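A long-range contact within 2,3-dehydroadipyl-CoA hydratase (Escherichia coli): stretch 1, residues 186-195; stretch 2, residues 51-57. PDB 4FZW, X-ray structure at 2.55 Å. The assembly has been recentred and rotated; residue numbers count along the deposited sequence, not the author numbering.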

# COMPACT_ATOMS: atom_id res chain seq x y z
N THR B 186 37.25 1.11 12.09
CA THR B 186 35.96 1.09 11.44
C THR B 186 35.95 0.15 10.24
O THR B 186 35.18 -0.80 10.21
CB THR B 186 35.55 2.46 10.92
OG1 THR B 186 35.89 3.48 11.87
CG2 THR B 186 34.03 2.47 10.58
N LEU B 187 36.80 0.45 9.26
CA LEU B 187 36.91 -0.30 8.02
C LEU B 187 37.24 -1.75 8.32
O LEU B 187 36.59 -2.67 7.83
CB LEU B 187 38.00 0.33 7.13
CG LEU B 187 38.32 -0.35 5.80
CD1 LEU B 187 37.00 -0.74 5.10
CD2 LEU B 187 39.21 0.54 4.94
N GLU B 188 38.26 -1.94 9.14
CA GLU B 188 38.70 -3.28 9.51
C GLU B 188 37.55 -4.14 10.10
O GLU B 188 37.43 -5.35 9.81
CB GLU B 188 39.87 -3.22 10.49
CG GLU B 188 40.38 -4.60 10.90
CD GLU B 188 41.56 -4.54 11.90
OE1 GLU B 188 42.16 -3.44 12.07
OE2 GLU B 188 41.88 -5.59 12.50
N TYR B 189 36.74 -3.52 10.95
CA TYR B 189 35.67 -4.23 11.63
C TYR B 189 34.49 -4.47 10.67
O TYR B 189 33.78 -5.47 10.76
CB TYR B 189 35.24 -3.47 12.89
CG TYR B 189 36.22 -3.63 14.01
CD1 TYR B 189 37.37 -4.37 13.83
CD2 TYR B 189 35.99 -3.05 15.26
CE1 TYR B 189 38.28 -4.54 14.85
CE2 TYR B 189 36.91 -3.22 16.30
CZ TYR B 189 38.05 -3.97 16.08
OH TYR B 189 38.98 -4.16 17.07
N ALA B 190 34.30 -3.53 9.75
CA ALA B 190 33.28 -3.64 8.73
C ALA B 190 33.58 -4.83 7.81
O ALA B 190 32.66 -5.56 7.43
CB ALA B 190 33.20 -2.34 7.94
N LEU B 191 34.87 -5.00 7.49
CA LEU B 191 35.36 -6.18 6.75
C LEU B 191 35.19 -7.48 7.50
O LEU B 191 34.97 -8.52 6.89
CB LEU B 191 36.82 -6.01 6.30
CG LEU B 191 37.07 -4.92 5.24
CD1 LEU B 191 38.55 -4.65 5.10
CD2 LEU B 191 36.44 -5.33 3.89
N GLN B 192 35.28 -7.45 8.83
CA GLN B 192 35.08 -8.68 9.62
C GLN B 192 33.60 -9.08 9.62
O GLN B 192 33.25 -10.27 9.57
CB GLN B 192 35.62 -8.56 11.04
N LEU B 193 32.74 -8.06 9.65
CA LEU B 193 31.29 -8.22 9.54
C LEU B 193 30.86 -8.83 8.20
O LEU B 193 29.97 -9.68 8.15
CB LEU B 193 30.62 -6.87 9.71
CG LEU B 193 29.10 -6.88 9.72
CD1 LEU B 193 28.57 -7.59 10.95
CD2 LEU B 193 28.59 -5.44 9.67
N ALA B 194 31.49 -8.40 7.12
CA ALA B 194 31.16 -8.93 5.79
C ALA B 194 31.69 -10.34 5.68
O ALA B 194 31.10 -11.17 5.03
CB ALA B 194 31.73 -8.07 4.69
N SER B 195 32.83 -10.60 6.32
CA SER B 195 33.45 -11.92 6.26
C SER B 195 32.58 -12.94 6.96
O SER B 195 32.47 -14.08 6.52
CB SER B 195 34.85 -11.90 6.85
OG SER B 195 35.69 -11.17 5.98
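Stretch 2 (51-57) SVCVITG

Stretch 2 packs as a β-strand against the helix of stretch 1, in the same chain, with at least 131 residues separating any two that touch. Residues 52-56 are extended, with phi between -115° and -147° and psi between 127° and 163°, whereas S51 and G57 at the two ends lie outside the strand. The helix spans all of 186-195 and continues beyond it. Strand and helix run nearly antiparallel, with an angle of 166° between their N-to-C directions, and their axes approach to 8.6 Å. Because the two elements are so closely aligned, the register follows in reverse order: the CA of T56 lies 7.3 Å from the CA of L187, the CA of V54 lies 6.9 Å from the CA of L191, and the CA of V52 lies 5.9 Å from the CA of A194. The backbones thus draw together toward the start of the strand, where the helix presents an alanine.

The alternation of the strand determines which side chains take part. V52, V54 and T56 direct their CA-to-CB bonds toward the helix, while those of C53 and I55 point away and leave these two residues without contact to it. All three inward-facing residues have chi1 in the t well. On the helix, A190 and A194 point toward the strand, one turn apart; L187 and L191 leave the backbone sideways, but the ends of their side chains come nearer.

The contact is built from apolar packing and buries 289 Å² in total. V54 is its centre, with 75 Å² covered, and it touches four helix residues. Its CG2 lies 3.7 Å from the CB of A194 and 3.8 Å from the CD2 of L191, while its CG1 lies 4.2 Å from the CD1 of L187 and 4.5 Å from the CB of A190. L191 lies near both methyl groups of V54, its CD2 being 4.3 Å from CG1 as well as 3.8 Å from CG2. The tightest approach is at the start of the strand, where the CG1 of V52 comes within 3.4 Å of the CB of A194. This alanine bridges V52 and V54 with a single methyl group, and its small side chain accompanies the shortest CA-to-CA distance in the register. Near the other end of the strand, the CD1 of L187 reaches the CG2 of T56 at 3.9 Å, so that the threonine contributes its methyl group to the contact; its OG1 is hydrogen-bonded elsewhere in the structure.

No hydrogen bond crosses between the stretches. The polar backbone of the helix is instead engaged internally: the O of A190, which lies 4.1 Å from the CG2 of V54, accepts a hydrogen bond from the N of A194 at 3.1 Å. S195, whose CA-to-CB bond points away from the strand, likewise turns back to its own helix, its OG donating to the O of L191 at 2.9 Å. The strand is thus held against the helix by side-chain packing, without a polar link between them.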

# COMPACT_ATOMS: atom_id res chain seq x y z
N SER B 51 30.14 -12.57 -2.33
CA SER B 51 28.99 -12.77 -1.45
C SER B 51 28.54 -11.48 -0.75
O SER B 51 27.35 -11.27 -0.51
CB SER B 51 29.29 -13.84 -0.40
OG SER B 51 29.48 -15.10 -1.02
N VAL B 52 29.50 -10.60 -0.44
CA VAL B 52 29.23 -9.32 0.23
C VAL B 52 30.09 -8.21 -0.38
O VAL B 52 31.21 -8.46 -0.87
CB VAL B 52 29.55 -9.39 1.75
CG1 VAL B 52 29.16 -8.08 2.42
CG2 VAL B 52 28.84 -10.58 2.41
N CYS B 53 29.57 -6.99 -0.35
CA CYS B 53 30.37 -5.82 -0.66
C CYS B 53 30.50 -4.92 0.60
O CYS B 53 29.67 -4.99 1.52
CB CYS B 53 29.78 -5.06 -1.86
SG CYS B 53 30.72 -3.63 -2.47
N VAL B 54 31.58 -4.14 0.65
CA VAL B 54 31.79 -3.13 1.66
C VAL B 54 32.10 -1.87 0.87
O VAL B 54 32.86 -1.93 -0.10
CB VAL B 54 32.99 -3.47 2.59
CG1 VAL B 54 33.40 -2.27 3.45
CG2 VAL B 54 32.70 -4.68 3.44
N ILE B 55 31.53 -0.74 1.29
CA ILE B 55 31.77 0.54 0.62
C ILE B 55 32.34 1.56 1.61
O ILE B 55 31.76 1.82 2.66
CB ILE B 55 30.47 1.10 -0.04
CG1 ILE B 55 30.07 0.27 -1.26
CG2 ILE B 55 30.63 2.55 -0.45
CD1 ILE B 55 28.93 0.91 -2.12
N THR B 56 33.47 2.17 1.27
CA THR B 56 34.10 3.09 2.21
C THR B 56 34.83 4.24 1.54
O THR B 56 35.13 4.19 0.35
CB THR B 56 35.11 2.36 3.14
OG1 THR B 56 35.43 3.22 4.23
CG2 THR B 56 36.39 2.03 2.40
N GLY B 57 35.10 5.28 2.33
CA GLY B 57 35.90 6.38 1.84
C GLY B 57 37.24 6.38 2.54
O GLY B 57 37.95 5.36 2.53